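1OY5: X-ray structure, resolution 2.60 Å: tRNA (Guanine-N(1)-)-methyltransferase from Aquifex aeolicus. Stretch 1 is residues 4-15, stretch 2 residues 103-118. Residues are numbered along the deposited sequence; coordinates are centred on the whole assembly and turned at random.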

# COMPACT_ATOMS: atom_id res chain seq x y z
N ASN A 4 -3.96 -26.32 -9.41
CA ASN A 4 -2.80 -25.43 -9.72
C ASN A 4 -3.30 -24.02 -10.16
O ASN A 4 -4.38 -23.94 -10.68
CB ASN A 4 -2.03 -26.11 -10.86
CG ASN A 4 -1.66 -27.56 -10.53
OD1 ASN A 4 -0.64 -27.80 -9.87
ND2 ASN A 4 -2.47 -28.53 -10.99
N PRO A 5 -2.70 -22.88 -9.87
CA PRO A 5 -1.85 -22.00 -9.07
C PRO A 5 -2.18 -20.62 -9.62
O PRO A 5 -1.80 -20.38 -10.81
CB PRO A 5 -0.40 -22.37 -9.44
CG PRO A 5 -0.47 -22.90 -10.72
CD PRO A 5 -1.74 -23.61 -10.72
N LEU A 6 -2.89 -19.77 -8.88
CA LEU A 6 -3.16 -18.40 -9.38
C LEU A 6 -1.86 -17.67 -9.78
O LEU A 6 -0.92 -17.57 -9.02
CB LEU A 6 -3.92 -17.57 -8.34
CG LEU A 6 -4.03 -16.06 -8.54
CD1 LEU A 6 -4.63 -15.74 -9.81
CD2 LEU A 6 -4.89 -15.45 -7.48
N ARG A 7 -1.79 -17.20 -11.01
CA ARG A 7 -0.58 -16.54 -11.52
C ARG A 7 -0.72 -15.01 -11.70
O ARG A 7 -1.69 -14.53 -12.30
CB ARG A 7 -0.22 -17.14 -12.87
CG ARG A 7 0.20 -18.57 -12.87
CD ARG A 7 0.97 -18.93 -14.11
NE ARG A 7 1.54 -20.28 -14.08
CZ ARG A 7 0.83 -21.41 -14.13
NH1 ARG A 7 -0.49 -21.38 -14.18
NH2 ARG A 7 1.46 -22.58 -14.11
N PHE A 8 0.24 -14.26 -11.16
CA PHE A 8 0.30 -12.82 -11.28
C PHE A 8 1.39 -12.42 -12.22
O PHE A 8 2.46 -13.05 -12.26
CB PHE A 8 0.61 -12.15 -9.94
CG PHE A 8 -0.56 -12.08 -9.00
CD1 PHE A 8 -1.59 -11.17 -9.20
CD2 PHE A 8 -0.63 -12.96 -7.92
CE1 PHE A 8 -2.68 -11.13 -8.33
CE2 PHE A 8 -1.71 -12.89 -7.01
CZ PHE A 8 -2.74 -11.98 -7.23
N PHE A 9 1.14 -11.34 -12.97
CA PHE A 9 2.12 -10.80 -13.90
C PHE A 9 2.20 -9.32 -13.58
O PHE A 9 1.23 -8.61 -13.72
CB PHE A 9 1.67 -11.05 -15.33
CG PHE A 9 1.49 -12.49 -15.62
CD1 PHE A 9 2.57 -13.29 -15.92
CD2 PHE A 9 0.25 -13.08 -15.54
CE1 PHE A 9 2.41 -14.61 -16.16
CE2 PHE A 9 0.09 -14.43 -15.76
CZ PHE A 9 1.17 -15.18 -16.06
N VAL A 10 3.35 -8.84 -13.13
CA VAL A 10 3.41 -7.46 -12.66
C VAL A 10 4.32 -6.61 -13.56
O VAL A 10 5.56 -6.73 -13.49
CB VAL A 10 3.94 -7.39 -11.21
CG1 VAL A 10 3.73 -6.07 -10.66
CG2 VAL A 10 3.25 -8.36 -10.35
N LEU A 11 3.69 -5.76 -14.38
CA LEU A 11 4.42 -4.89 -15.30
C LEU A 11 4.95 -3.71 -14.52
O LEU A 11 4.20 -2.94 -14.01
CB LEU A 11 3.52 -4.35 -16.41
CG LEU A 11 3.29 -5.16 -17.68
CD1 LEU A 11 2.83 -6.56 -17.32
CD2 LEU A 11 2.24 -4.45 -18.53
N THR A 12 6.25 -3.55 -14.53
CA THR A 12 6.90 -2.51 -13.76
C THR A 12 8.30 -2.26 -14.25
O THR A 12 8.92 -3.14 -14.84
CB THR A 12 6.98 -2.95 -12.30
OG1 THR A 12 7.90 -2.13 -11.60
CG2 THR A 12 7.66 -4.27 -12.19
N ILE A 13 8.80 -1.07 -13.99
CA ILE A 13 10.17 -0.71 -14.31
C ILE A 13 11.04 -1.02 -13.11
O ILE A 13 12.24 -0.87 -13.19
CB ILE A 13 10.29 0.79 -14.73
CG1 ILE A 13 9.92 1.75 -13.61
CG2 ILE A 13 9.39 1.07 -15.91
CD1 ILE A 13 10.17 3.19 -13.97
N PHE A 14 10.44 -1.50 -12.01
CA PHE A 14 11.17 -1.90 -10.80
C PHE A 14 10.80 -3.36 -10.42
O PHE A 14 10.21 -3.67 -9.38
CB PHE A 14 10.92 -0.95 -9.63
CG PHE A 14 11.32 0.50 -9.90
CD1 PHE A 14 12.60 0.84 -10.29
CD2 PHE A 14 10.39 1.54 -9.73
CE1 PHE A 14 12.91 2.13 -10.55
CE2 PHE A 14 10.72 2.85 -9.97
CZ PHE A 14 11.95 3.14 -10.39
N PRO A 15 11.19 -4.28 -11.29
CA PRO A 15 10.94 -5.69 -11.05
C PRO A 15 11.37 -6.10 -9.66
O PRO A 15 10.61 -6.77 -8.99
CB PRO A 15 11.84 -6.42 -12.09
CG PRO A 15 12.37 -5.34 -13.08
CD PRO A 15 11.92 -4.01 -12.56
N GLU A 103 -13.03 -11.57 -5.34
CA GLU A 103 -13.32 -11.73 -6.76
C GLU A 103 -12.03 -12.11 -7.50
O GLU A 103 -12.03 -12.99 -8.36
CB GLU A 103 -13.86 -10.41 -7.36
CG GLU A 103 -15.17 -9.87 -6.76
CD GLU A 103 -15.50 -8.44 -7.22
OE1 GLU A 103 -15.22 -8.11 -8.40
OE2 GLU A 103 -16.03 -7.63 -6.42
N LEU A 104 -10.94 -11.42 -7.15
CA LEU A 104 -9.64 -11.59 -7.78
C LEU A 104 -9.04 -12.95 -7.45
O LEU A 104 -8.29 -13.50 -8.26
CB LEU A 104 -8.67 -10.47 -7.35
CG LEU A 104 -8.92 -9.03 -7.84
CD1 LEU A 104 -7.98 -8.04 -7.18
CD2 LEU A 104 -8.75 -8.91 -9.31
N SER A 105 -9.33 -13.44 -6.25
CA SER A 105 -8.83 -14.73 -5.79
C SER A 105 -9.44 -15.85 -6.60
O SER A 105 -8.89 -16.94 -6.66
CB SER A 105 -9.17 -14.97 -4.32
OG SER A 105 -10.57 -15.01 -4.11
N LYS A 106 -10.60 -15.59 -7.21
CA LYS A 106 -11.25 -16.62 -8.01
C LYS A 106 -10.71 -16.64 -9.44
O LYS A 106 -11.11 -17.43 -10.25
CB LYS A 106 -12.78 -16.44 -7.99
CG LYS A 106 -13.41 -16.84 -6.66
CD LYS A 106 -14.89 -16.47 -6.59
CE LYS A 106 -15.72 -17.11 -7.75
NZ LYS A 106 -16.24 -18.54 -7.51
N LYS A 107 -9.78 -15.77 -9.74
CA LYS A 107 -9.18 -15.75 -11.07
C LYS A 107 -7.99 -16.69 -11.23
O LYS A 107 -7.57 -17.33 -10.28
CB LYS A 107 -8.83 -14.34 -11.46
CG LYS A 107 -10.07 -13.54 -11.52
CD LYS A 107 -9.89 -12.28 -12.25
CE LYS A 107 -11.25 -11.72 -12.66
NZ LYS A 107 -11.78 -11.06 -11.50
N GLU A 108 -7.51 -16.81 -12.45
CA GLU A 108 -6.43 -17.71 -12.80
C GLU A 108 -5.21 -16.95 -13.24
O GLU A 108 -4.09 -17.36 -12.97
CB GLU A 108 -6.85 -18.67 -13.94
CG GLU A 108 -7.77 -19.82 -13.51
CD GLU A 108 -8.28 -20.66 -14.67
OE1 GLU A 108 -8.50 -21.86 -14.48
OE2 GLU A 108 -8.49 -20.14 -15.78
N ARG A 109 -5.44 -15.84 -13.95
CA ARG A 109 -4.38 -15.00 -14.46
C ARG A 109 -4.66 -13.52 -14.30
O ARG A 109 -5.62 -12.98 -14.81
CB ARG A 109 -4.15 -15.30 -15.94
CG ARG A 109 -3.26 -16.45 -16.19
CD ARG A 109 -3.53 -17.11 -17.52
NE ARG A 109 -4.66 -18.01 -17.39
CZ ARG A 109 -5.80 -17.86 -18.03
NH1 ARG A 109 -5.95 -16.85 -18.87
NH2 ARG A 109 -6.78 -18.72 -17.81
N ILE A 110 -3.77 -12.84 -13.62
CA ILE A 110 -3.92 -11.42 -13.39
C ILE A 110 -2.63 -10.74 -13.78
O ILE A 110 -1.55 -11.19 -13.44
CB ILE A 110 -4.26 -11.16 -11.94
CG1 ILE A 110 -5.55 -11.87 -11.59
CG2 ILE A 110 -4.43 -9.72 -11.70
CD1 ILE A 110 -5.93 -11.79 -10.18
N MET A 111 -2.77 -9.68 -14.55
CA MET A 111 -1.66 -8.86 -14.94
C MET A 111 -1.96 -7.52 -14.33
O MET A 111 -3.08 -7.01 -14.47
CB MET A 111 -1.59 -8.75 -16.46
CG MET A 111 -0.76 -7.58 -16.97
SD MET A 111 -0.59 -7.49 -18.74
CE MET A 111 0.54 -8.55 -18.96
N ILE A 112 -0.99 -6.95 -13.64
CA ILE A 112 -1.13 -5.66 -13.00
C ILE A 112 -0.12 -4.72 -13.61
O ILE A 112 1.06 -4.95 -13.54
CB ILE A 112 -0.86 -5.77 -11.51
CG1 ILE A 112 -1.81 -6.75 -10.86
CG2 ILE A 112 -0.99 -4.42 -10.87
CD1 ILE A 112 -1.41 -7.06 -9.43
N ILE A 113 -0.61 -3.65 -14.23
CA ILE A 113 0.23 -2.68 -14.88
C ILE A 113 0.51 -1.61 -13.84
O ILE A 113 -0.42 -0.94 -13.42
CB ILE A 113 -0.50 -2.04 -16.08
CG1 ILE A 113 -0.87 -3.11 -17.10
CG2 ILE A 113 0.38 -1.02 -16.76
CD1 ILE A 113 -1.67 -2.63 -18.24
N CYS A 114 1.79 -1.44 -13.43
CA CYS A 114 2.14 -0.50 -12.40
C CYS A 114 2.35 0.88 -13.00
O CYS A 114 3.23 1.08 -13.77
CB CYS A 114 3.37 -0.96 -11.62
SG CYS A 114 3.17 -2.49 -10.70
N GLY A 115 1.52 1.85 -12.64
CA GLY A 115 1.68 3.20 -13.15
C GLY A 115 2.94 3.90 -12.63
O GLY A 115 3.63 3.43 -11.69
N ARG A 116 3.27 5.01 -13.30
CA ARG A 116 4.40 5.86 -12.94
C ARG A 116 4.25 7.22 -13.57
O ARG A 116 3.49 7.42 -14.51
CB ARG A 116 5.71 5.30 -13.45
CG ARG A 116 5.99 3.86 -13.14
CD ARG A 116 6.47 3.61 -11.71
NE ARG A 116 7.48 4.53 -11.23
CZ ARG A 116 7.83 4.60 -9.95
NH1 ARG A 116 7.29 3.77 -9.06
NH2 ARG A 116 8.74 5.47 -9.55
N TYR A 117 5.02 8.17 -13.05
CA TYR A 117 5.07 9.53 -13.61
C TYR A 117 3.68 10.20 -13.73
O TYR A 117 2.86 10.14 -12.83
CB TYR A 117 5.82 9.50 -14.96
CG TYR A 117 7.15 8.76 -14.85
CD1 TYR A 117 7.41 7.61 -15.60
CD2 TYR A 117 8.11 9.16 -13.93
CE1 TYR A 117 8.58 6.93 -15.47
CE2 TYR A 117 9.29 8.48 -13.78
CZ TYR A 117 9.53 7.35 -14.55
OH TYR A 117 10.73 6.69 -14.38
N GLU A 118 3.45 10.87 -14.84
CA GLU A 118 2.17 11.49 -15.09
C GLU A 118 1.11 10.47 -15.50
O GLU A 118 0.01 10.86 -15.85
CB GLU A 118 2.28 12.51 -16.23
CG GLU A 118 3.50 13.40 -16.19
CD GLU A 118 3.96 13.70 -14.77
OE1 GLU A 118 3.49 14.73 -14.21
OE2 GLU A 118 4.80 12.90 -14.23

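The contact is a pair of parallel strands, 6-12 and 109-114, whose polar business is done almost entirely by backbone. Their N-to-C directions differ by 17°, and six hydrogen bonds, the first to Glu 108 just before the second strand, join the stretches in the parallel ladder, where each bonding residue of one strand reaches two residues of the other stretch. Arg 7 N donates to Glu 108 O at 3.0 Å, and Arg 7 O accepts from Ile 110 N at 3.0 Å. The step then repeats two residues on: Phe 9 N to Ile 110 O at 2.7 Å, Ile 112 N to Phe 9 O at 2.8 Å. A last turn of the pattern gives Leu 11 N to Ile 112 O and Cys 114 N to Leu 11 O, both 2.9 Å.

The bookkeeping follows from this alternation. Arg 7, Phe 9 and Leu 11 spend both N and O on the second stretch. Ile 110 and Ile 112 spend both on the first, while Glu 108 gives its O and Cys 114 its N. The N and O of Phe 8 and Val 10 take no part in the ladder, nor do those of Arg 109, Met 111 and Ile 113. Geometry is uneven: the bond from Arg 7 N is nearly straight at 174°, whereas the short one from Phe 9 N bends to 138°. Carbonyls already engaged also receive CA-H...O contacts, as where Met 111 CA lies 3.1 Å from Phe 9 O and Phe 8 CA 3.3 Å from Ile 110 O.

With the backbone paired, the side chains that meet across the ladder are mainly apolar. On one face Phe 8 CE1 packs 3.8 Å from Ile 110 CD1, and Val 10 CG1 sits 3.6 Å from Cys 114 SG. The other face carries Phe 9, Met 111, Leu 11 and Ile 113; Leu 11 is the residue most covered by the opposite stretch, with its CD1 3.4 Å from Met 111 CE and its CD2 3.7 Å from Ile 113 CG1. Toward the start of the strand, Leu 6 CD1 comes to 3.4 Å from Lys 107 O, an apolar methyl against a carbonyl that gains no hydrogen bond from it.

Where charged side chains have a recorded partner, it is not on the other stretch. Arg 109 NH2 forms a salt bridge with its neighbour Glu 108 OE2 at 3.0 Å, its end leading away from the first strand, and Arg 7 NE is hydrogen-bonded elsewhere in the structure. Beyond the ladder, Thr 12 OG1 accepts from Phe 14 N at 2.6 Å, a bond within its own stretch that ties the residues leaving the strand. Arg 116 then reaches back: Phe 14 CE2 lies over one face of its guanidinium, 3.3 Å from Arg 116 NH2, while Arg 116 NH1 is hydrogen-bonded elsewhere. Ile 13 CD1 touches Tyr 117 OH at 3.6 Å, a van der Waals contact. The rule to read is simple: across the contact backbone satisfies backbone, and the polar side chains with recorded partners find them within their own stretch or elsewhere in the structure.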